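Local structure of decapping nuclease RAI1 (Candida albicans, 5BUD) at residues V158-Y161 with D162-K165; C167-V170 with G171-E175; L140-K143 with R144-Q148. The protein hydrolyses NAD caps and other 5'-end structures of RNA with the help of divalent metal cations, and binds and stimulates the exoribonuclease RAT1. All blocks are in the same frame, centred on the assembly; numbering follows the deposited sequence.

In the fold
All three contacts are local, each between successive turns of one helix. Interactions 1 and 2 share helix 158-178, interaction 1 at its N-terminal start and interaction 2 further along, about 14 Å apart between centres; interaction 3 lies on the preceding helix, 138-155. Only interaction 2 is buried, and it is made of tyrosines, a glycine, aliphatic carbon and a glutamate bound to manganese, with the first two nucleotides of the RNA against it. Interactions 1 and 3 are surface contacts rich in long charged side chains. They differ in what the arginines meet: in interaction 1 R160 reaches nucleotides 3 and 4, whereas in interaction 3 R144 pairs with a protein carboxylate.

Interaction 1: residues V158-Y161 with D162-K165; sequences VERY and DYMK. With nucleotides of chain C.
Four backbone hydrogen bonds join V158-Y161 to D162-K165, each linking an N-H to the carbonyl four residues earlier; the tightest, from M164 N to R160 O, measures 2.9 Å. A water adds a polar bridge, donating to E159 O and to D162 OD2. The same carboxylate oxygen of D162 also forms a salt bridge with R166 one turn on.

One charged end reaches the RNA on another flank. R160 has CG anti to its own N (chi1 175°) and a bend at chi2, which carries its guanidinium past M164 to the sugar-phosphate backbone. NH1 donates to OP1 of U4 of chain C at 2.9 Å with a nearly straight angle of 169°, and NH2 makes a longer bond of 3.3 Å to O3' of U3 of chain C. Both acceptors lie near the guanidinium plane, so two N-H groups grip one phosphodiester link, a task suited to the flat, multidentate arginine. This is the opening of helix 158-178, a long helix of the RAI1-like PD-(D/E)XK nuclease that runs on toward the metal site.

Packing of carbon and sulfur against flat groups makes up the rest. M164 CG lies over one face of the R160 guanidinium, while its flexible thioether brings CE to 3.3 Å from O2 of the U3 base of chain C. The Y163 ring, inclined just 20° to the guanidinium, has CE2 3.5 Å from R160 NH1. On a separate side, K165 CG sits over the face of the Y161 ring in a CH-pi contact, 4.3 Å from its centroid. The lysine chain, bent at chi2, continues across the ring to put CE 3.1 Å from Y161 OH. Both polar ends turn to E149 of helix 138-155: Y161 OH by a hydrogen bond, K165 NZ by a salt bridge.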
# COMPACT_ATOMS: atom_id res chain seq x y z
N VAL A 158 -23.99 6.15 18.36
CA VAL A 158 -23.86 4.71 18.15
C VAL A 158 -24.21 4.31 16.72
O VAL A 158 -23.59 3.41 16.16
CB VAL A 158 -24.70 3.89 19.14
CG1 VAL A 158 -24.20 4.14 20.56
CG2 VAL A 158 -26.18 4.20 19.01
N GLU A 159 -25.16 5.02 16.13
CA GLU A 159 -25.59 4.75 14.76
C GLU A 159 -24.45 5.06 13.74
O GLU A 159 -24.20 4.30 12.81
CB GLU A 159 -26.83 5.59 14.41
CG GLU A 159 -27.76 5.97 15.58
CD GLU A 159 -28.46 4.78 16.17
OE1 GLU A 159 -28.09 3.63 15.82
OE2 GLU A 159 -29.41 5.01 16.95
N ARG A 160 -23.79 6.20 13.93
CA ARG A 160 -22.77 6.68 12.99
C ARG A 160 -21.52 5.81 13.11
O ARG A 160 -20.88 5.47 12.10
CB ARG A 160 -22.49 8.17 13.26
CG ARG A 160 -21.37 8.83 12.46
CD ARG A 160 -21.55 8.73 10.96
NE ARG A 160 -20.41 9.28 10.22
CZ ARG A 160 -20.29 9.32 8.90
NH1 ARG A 160 -21.25 8.85 8.11
NH2 ARG A 160 -19.20 9.84 8.35
N TYR A 161 -21.20 5.42 14.34
CA TYR A 161 -20.07 4.55 14.59
C TYR A 161 -20.28 3.19 13.95
O TYR A 161 -19.37 2.69 13.28
CB TYR A 161 -19.81 4.43 16.10
CG TYR A 161 -18.70 3.47 16.47
CD1 TYR A 161 -17.37 3.85 16.38
CD2 TYR A 161 -18.99 2.19 16.92
CE1 TYR A 161 -16.35 2.97 16.72
CE2 TYR A 161 -17.99 1.30 17.26
CZ TYR A 161 -16.67 1.70 17.16
OH TYR A 161 -15.69 0.81 17.49
N ASP A 162 -21.46 2.58 14.14
CA ASP A 162 -21.80 1.31 13.50
C ASP A 162 -21.73 1.43 11.97
O ASP A 162 -21.24 0.55 11.29
CB ASP A 162 -23.22 0.88 13.91
CG ASP A 162 -23.73 -0.32 13.14
OD1 ASP A 162 -23.16 -1.41 13.29
OD2 ASP A 162 -24.72 -0.18 12.40
N TYR A 163 -22.27 2.53 11.44
CA TYR A 163 -22.22 2.79 10.01
C TYR A 163 -20.76 2.80 9.54
O TYR A 163 -20.40 2.14 8.59
CB TYR A 163 -22.93 4.11 9.69
CG TYR A 163 -22.89 4.53 8.24
CD1 TYR A 163 -23.81 4.02 7.32
CD2 TYR A 163 -21.99 5.48 7.80
CE1 TYR A 163 -23.78 4.41 6.00
CE2 TYR A 163 -21.95 5.88 6.47
CZ TYR A 163 -22.85 5.34 5.58
OH TYR A 163 -22.84 5.75 4.28
N MET A 164 -19.91 3.54 10.24
CA MET A 164 -18.48 3.61 9.87
C MET A 164 -17.79 2.26 9.89
O MET A 164 -17.04 1.94 8.98
CB MET A 164 -17.74 4.64 10.73
CG MET A 164 -18.09 6.08 10.37
SD MET A 164 -17.43 7.31 11.52
CE MET A 164 -15.92 7.74 10.68
N LYS A 165 -18.06 1.44 10.90
CA LYS A 165 -17.59 0.06 10.90
C LYS A 165 -18.13 -0.79 9.75
O LYS A 165 -17.43 -1.60 9.18
CB LYS A 165 -17.90 -0.63 12.24
CG LYS A 165 -17.19 -0.02 13.43
CD LYS A 165 -15.69 -0.03 13.23
CE LYS A 165 -14.93 0.21 14.52
NZ LYS A 165 -13.46 0.00 14.34
P U C 3 -15.35 5.59 2.78
OP1 U C 3 -16.57 5.71 1.96
OP2 U C 3 -14.07 6.17 2.31
O5' U C 3 -15.66 6.18 4.22
C5' U C 3 -16.90 5.86 4.88
C4' U C 3 -17.43 7.06 5.61
O4' U C 3 -16.60 7.34 6.76
C3' U C 3 -17.47 8.35 4.80
O3' U C 3 -18.62 9.07 5.21
C2' U C 3 -16.17 9.04 5.19
O2' U C 3 -16.21 10.45 5.06
C1' U C 3 -16.04 8.63 6.65
N1 U C 3 -14.66 8.57 7.14
C2 U C 3 -14.30 9.41 8.18
O2 U C 3 -15.07 10.21 8.68
N3 U C 3 -13.00 9.28 8.61
C4 U C 3 -12.04 8.42 8.11
O4 U C 3 -10.91 8.42 8.60
C5 U C 3 -12.49 7.58 7.04
C6 U C 3 -13.75 7.68 6.60
P U C 4 -19.93 9.03 4.35
OP1 U C 4 -21.09 9.29 5.24
OP2 U C 4 -19.91 7.83 3.50
O5' U C 4 -19.74 10.31 3.42
C5' U C 4 -19.85 11.63 3.98
C4' U C 4 -20.65 12.50 3.04
O4' U C 4 -20.33 13.89 3.27
C3' U C 4 -20.26 12.29 1.60
O3' U C 4 -21.31 12.80 0.79
C2' U C 4 -18.94 13.05 1.55
O2' U C 4 -18.42 13.31 0.26
C1' U C 4 -19.28 14.28 2.39
N1 U C 4 -18.15 14.78 3.21
C2 U C 4 -16.89 14.75 2.65
O2 U C 4 -16.67 14.34 1.52
N3 U C 4 -15.89 15.22 3.47
C4 U C 4 -16.02 15.70 4.75
O4 U C 4 -15.01 16.09 5.35
C5 U C 4 -17.35 15.70 5.26
C6 U C 4 -18.35 15.25 4.49
O HOH W 1 -25.94 2.27 11.82

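Interaction 2: residues C167-V170 with G171-E175; sequences CEYV and GYKFE. With MN (manganese (II) ion), chain G; nucleotides of chain C.
Y169 and K173 lie side by side one turn apart, pointing the same way. The lysine's CB meets the tyrosine ring obliquely, and its CD comes within 3.6 Å of Y169 OH. Aliphatic carbon suits this buried flank, while the polar ends are satisfied elsewhere, Y169 OH by G61 and K173 NZ by N196. In the backbone, K173 N donates to Y169 O and F174 N to V170 O, both at 2.9 Å.

Y172 faces the RNA. Its CG is anti to the carbonyl carbon (chi1 -63°), which sets the ring over the ribose of U1 of chain C: C4' lies 3.7 Å above one face. Y172 OH is 2.9 Å from O4' of U1 of chain C and is hydrogen-bonded to N202. The ring's CD2 also meets E168 O, and that carbonyl accepts a 2.6 Å hydrogen bond from O2' of the same nucleotide, so U1 is held by a 2'-hydroxyl that only RNA carries. G171 lies next to the same ribose: having no side chain, it lets the sugar come close to the helix backbone, with CA 3.3 Å from O2' of U1 of chain C.

E175, with its chain extended beyond CG, reaches the manganese ion through OE1 at 2.2 Å; four waters also bind that ion. A helix that presents ribose contacts along one side and a metal-binding glutamate at its far end lines the active site of this PD-(D/E)XK-clan nuclease.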
# COMPACT_ATOMS: atom_id res chain seq x y z
N CYS A 167 -18.87 0.53 6.89
CA CYS A 167 -18.16 1.07 5.71
C CYS A 167 -16.78 0.40 5.55
O CYS A 167 -16.37 0.09 4.42
CB CYS A 167 -18.04 2.59 5.78
SG CYS A 167 -19.57 3.46 5.37
N GLU A 168 -16.13 0.08 6.67
CA GLU A 168 -14.88 -0.69 6.64
C GLU A 168 -15.09 -2.05 6.01
O GLU A 168 -14.26 -2.55 5.26
CB GLU A 168 -14.25 -0.81 8.06
CG GLU A 168 -13.62 0.51 8.48
CD GLU A 168 -13.25 0.64 9.95
OE1 GLU A 168 -12.84 1.76 10.34
OE2 GLU A 168 -13.36 -0.33 10.73
N TYR A 169 -16.24 -2.64 6.29
CA TYR A 169 -16.55 -3.96 5.78
C TYR A 169 -16.85 -3.89 4.30
O TYR A 169 -16.48 -4.76 3.52
CB TYR A 169 -17.75 -4.52 6.54
CG TYR A 169 -18.31 -5.75 5.95
CD1 TYR A 169 -17.69 -6.97 6.13
CD2 TYR A 169 -19.48 -5.70 5.22
CE1 TYR A 169 -18.23 -8.12 5.59
CE2 TYR A 169 -20.02 -6.83 4.67
CZ TYR A 169 -19.39 -8.04 4.87
OH TYR A 169 -19.94 -9.17 4.31
N VAL A 170 -17.51 -2.80 3.91
CA VAL A 170 -17.92 -2.61 2.52
C VAL A 170 -16.75 -2.81 1.58
O VAL A 170 -16.90 -3.42 0.53
CB VAL A 170 -18.57 -1.21 2.36
CG1 VAL A 170 -18.53 -0.71 0.93
CG2 VAL A 170 -20.02 -1.25 2.87
N GLY A 171 -15.59 -2.25 1.91
CA GLY A 171 -14.39 -2.35 1.04
C GLY A 171 -14.03 -3.78 0.71
O GLY A 171 -13.68 -4.13 -0.42
N TYR A 172 -14.04 -4.62 1.73
CA TYR A 172 -13.74 -6.05 1.56
C TYR A 172 -14.87 -6.80 0.88
O TYR A 172 -14.64 -7.69 0.09
CB TYR A 172 -13.47 -6.68 2.94
CG TYR A 172 -12.27 -6.10 3.63
CD1 TYR A 172 -10.99 -6.19 3.06
CD2 TYR A 172 -12.40 -5.48 4.85
CE1 TYR A 172 -9.89 -5.65 3.70
CE2 TYR A 172 -11.32 -4.95 5.50
CZ TYR A 172 -10.06 -5.04 4.93
OH TYR A 172 -9.01 -4.51 5.63
N LYS A 173 -16.11 -6.41 1.15
CA LYS A 173 -17.25 -7.06 0.48
C LYS A 173 -17.21 -6.80 -1.02
O LYS A 173 -17.49 -7.68 -1.84
CB LYS A 173 -18.58 -6.54 1.07
CG LYS A 173 -19.84 -7.12 0.44
CD LYS A 173 -20.09 -8.59 0.76
CE LYS A 173 -21.50 -8.98 0.33
NZ LYS A 173 -21.73 -10.45 0.48
N PHE A 174 -16.84 -5.58 -1.39
CA PHE A 174 -16.73 -5.23 -2.79
C PHE A 174 -15.70 -6.10 -3.49
O PHE A 174 -15.95 -6.60 -4.59
CB PHE A 174 -16.41 -3.72 -2.95
CG PHE A 174 -16.29 -3.28 -4.37
CD1 PHE A 174 -17.39 -3.33 -5.22
CD2 PHE A 174 -15.09 -2.80 -4.87
CE1 PHE A 174 -17.28 -2.93 -6.55
CE2 PHE A 174 -14.98 -2.37 -6.20
CZ PHE A 174 -16.07 -2.46 -7.04
N GLU A 175 -14.54 -6.30 -2.84
CA GLU A 175 -13.53 -7.17 -3.38
C GLU A 175 -14.08 -8.58 -3.58
O GLU A 175 -13.77 -9.23 -4.58
CB GLU A 175 -12.31 -7.27 -2.46
CG GLU A 175 -11.48 -6.01 -2.30
CD GLU A 175 -10.37 -6.21 -1.25
OE1 GLU A 175 -10.18 -7.36 -0.83
OE2 GLU A 175 -9.73 -5.24 -0.83
MN MN G . -8.30 -8.12 0.04
OP3 U C 1 -6.02 -0.26 0.32
P U C 1 -7.18 -1.06 -0.14
OP1 U C 1 -8.13 -0.26 -0.97
OP2 U C 1 -6.76 -2.39 -0.71
O5' U C 1 -7.92 -1.39 1.24
C5' U C 1 -8.81 -2.51 1.31
C4' U C 1 -9.96 -2.25 2.26
O4' U C 1 -9.51 -2.42 3.63
C3' U C 1 -10.60 -0.87 2.25
O3' U C 1 -11.52 -0.75 1.16
C2' U C 1 -11.31 -0.88 3.59
O2' U C 1 -12.45 -1.72 3.61
C1' U C 1 -10.27 -1.57 4.47
N1 U C 1 -9.36 -0.64 5.16
C2 U C 1 -9.84 -0.05 6.31
O2 U C 1 -10.94 -0.29 6.77
N3 U C 1 -8.96 0.80 6.93
C4 U C 1 -7.69 1.13 6.52
O4 U C 1 -7.02 1.92 7.19
C5 U C 1 -7.27 0.49 5.31
C6 U C 1 -8.11 -0.35 4.68
P U C 2 -11.94 0.70 0.55
OP1 U C 2 -12.99 0.46 -0.48
OP2 U C 2 -10.71 1.41 0.16
O5' U C 2 -12.52 1.51 1.79
C5' U C 2 -13.80 1.25 2.38
C4' U C 2 -13.97 2.02 3.67
O4' U C 2 -12.92 1.69 4.62
C3' U C 2 -13.90 3.54 3.59
O3' U C 2 -15.13 4.03 3.06
C2' U C 2 -13.66 3.89 5.05
O2' U C 2 -14.81 3.68 5.86
C1' U C 2 -12.64 2.82 5.44
N1 U C 2 -11.24 3.22 5.24
C2 U C 2 -10.65 3.99 6.24
O2 U C 2 -11.26 4.35 7.24
N3 U C 2 -9.35 4.33 6.00
C4 U C 2 -8.58 3.99 4.91
O4 U C 2 -7.41 4.37 4.86
C5 U C 2 -9.25 3.19 3.93
C6 U C 2 -10.52 2.83 4.13
O HOH W 2 -8.62 -10.30 -0.90
O HOH W 3 -6.37 -8.67 1.37
O HOH W 4 -6.92 -7.60 -1.85
O HOH W 5 -9.84 -8.87 1.53

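Interaction 3: residues L140-K143 with R144-Q148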
# COMPACT_ATOMS: atom_id res chain seq x y z
N LEU A 140 3.97 2.85 17.73
CA LEU A 140 3.34 4.15 17.52
C LEU A 140 2.07 4.06 16.65
O LEU A 140 1.06 4.68 16.97
CB LEU A 140 4.30 5.19 16.92
CG LEU A 140 5.18 5.98 17.89
CD1 LEU A 140 5.87 7.11 17.15
CD2 LEU A 140 4.39 6.51 19.10
N ASP A 141 2.13 3.29 15.57
CA ASP A 141 0.97 3.08 14.70
C ASP A 141 -0.24 2.51 15.45
O ASP A 141 -1.36 3.01 15.32
CB ASP A 141 1.33 2.13 13.57
CG ASP A 141 2.16 2.79 12.48
OD1 ASP A 141 2.20 4.04 12.41
OD2 ASP A 141 2.76 2.05 11.66
N MET A 142 0.00 1.45 16.23
CA MET A 142 -1.06 0.83 17.00
C MET A 142 -1.65 1.82 18.00
O MET A 142 -2.85 1.87 18.20
CB MET A 142 -0.56 -0.41 17.75
CG MET A 142 -0.31 -1.63 16.88
SD MET A 142 -1.77 -2.20 15.98
CE MET A 142 -3.04 -2.21 17.24
N LYS A 143 -0.79 2.62 18.63
CA LYS A 143 -1.24 3.60 19.61
C LYS A 143 -2.11 4.66 18.95
O LYS A 143 -3.14 5.08 19.51
CB LYS A 143 -0.04 4.23 20.31
CG LYS A 143 -0.39 5.05 21.54
CD LYS A 143 0.66 6.12 21.80
CE LYS A 143 0.65 7.19 20.71
NZ LYS A 143 1.22 8.47 21.18
N ARG A 144 -1.72 5.08 17.75
CA ARG A 144 -2.53 6.03 17.02
C ARG A 144 -3.85 5.42 16.56
O ARG A 144 -4.88 6.08 16.61
CB ARG A 144 -1.77 6.59 15.84
CG ARG A 144 -0.62 7.44 16.31
CD ARG A 144 0.42 7.65 15.25
NE ARG A 144 1.40 8.62 15.72
CZ ARG A 144 2.57 8.86 15.15
NH1 ARG A 144 2.97 8.21 14.06
NH2 ARG A 144 3.35 9.78 15.69
N ARG A 145 -3.81 4.16 16.13
CA ARG A 145 -5.02 3.47 15.71
C ARG A 145 -5.99 3.31 16.90
O ARG A 145 -7.18 3.52 16.75
CB ARG A 145 -4.68 2.12 15.08
CG ARG A 145 -5.75 1.63 14.11
CD ARG A 145 -5.41 0.30 13.45
NE ARG A 145 -4.46 0.44 12.34
CZ ARG A 145 -3.22 -0.04 12.30
NH1 ARG A 145 -2.71 -0.73 13.32
NH2 ARG A 145 -2.47 0.17 11.22
N LYS A 146 -5.48 2.98 18.08
CA LYS A 146 -6.35 2.83 19.25
C LYS A 146 -6.97 4.17 19.58
O LYS A 146 -8.18 4.26 19.80
CB LYS A 146 -5.59 2.33 20.47
CG LYS A 146 -4.98 0.94 20.37
CD LYS A 146 -5.97 -0.15 20.00
CE LYS A 146 -5.34 -1.52 20.21
NZ LYS A 146 -5.99 -2.61 19.41
N GLU A 147 -6.16 5.22 19.59
CA GLU A 147 -6.64 6.55 19.97
C GLU A 147 -7.62 7.12 18.93
O GLU A 147 -8.55 7.84 19.28
CB GLU A 147 -5.48 7.50 20.25
CG GLU A 147 -4.98 8.30 19.06
CD GLU A 147 -3.72 9.09 19.37
OE1 GLU A 147 -3.24 9.78 18.44
OE2 GLU A 147 -3.21 9.02 20.52
N GLN A 148 -7.41 6.79 17.66
CA GLN A 148 -8.37 7.12 16.62
C GLN A 148 -9.68 6.39 16.90
O GLN A 148 -10.75 6.99 16.85
CB GLN A 148 -7.85 6.70 15.25
CG GLN A 148 -8.77 7.02 14.09
CD GLN A 148 -8.95 5.86 13.12
OE1 GLN A 148 -7.97 5.20 12.73
NE2 GLN A 148 -10.20 5.59 12.73
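R145 N donates to D141 O at 2.8 Å, the shortest of four backbone hydrogen bonds that tie L140-K143 to the next turn, R144-Q148. The R145 side chain then folds back: CG is anti to its own N, but the bend at chi3 (-79°) brings the guanidinium to M142 SD, which meets its edge in plane, 3.2 Å from NH1. The methionine's unbranched thioether, bent at chi2 and chi3, also puts CE 3.7 Å from K146 NZ.

Round the helix, R144 runs extended from CG to NE along the L140 carbonyl, with CG 3.3 Å from L140 O. L140 CD1 lies over one face of the R144 guanidinium, 4.0 Å from NH2, apolar carbon against a flat cation, while NH2 forms a salt bridge with D122. D141 OD2 accepts a hydrogen bond from S136 OG. K143 and E147 suit the solvent-facing side; K143 NZ and E147 OE2 are 4.5 Å apart, too far for a salt bridge, though their opposite charges may still attract weakly. Contacts of this kind, three and four residues apart between long side chains over regular backbone bonds, belong to a surface alpha-helix, here helix 138-155, which follows strand 131-136.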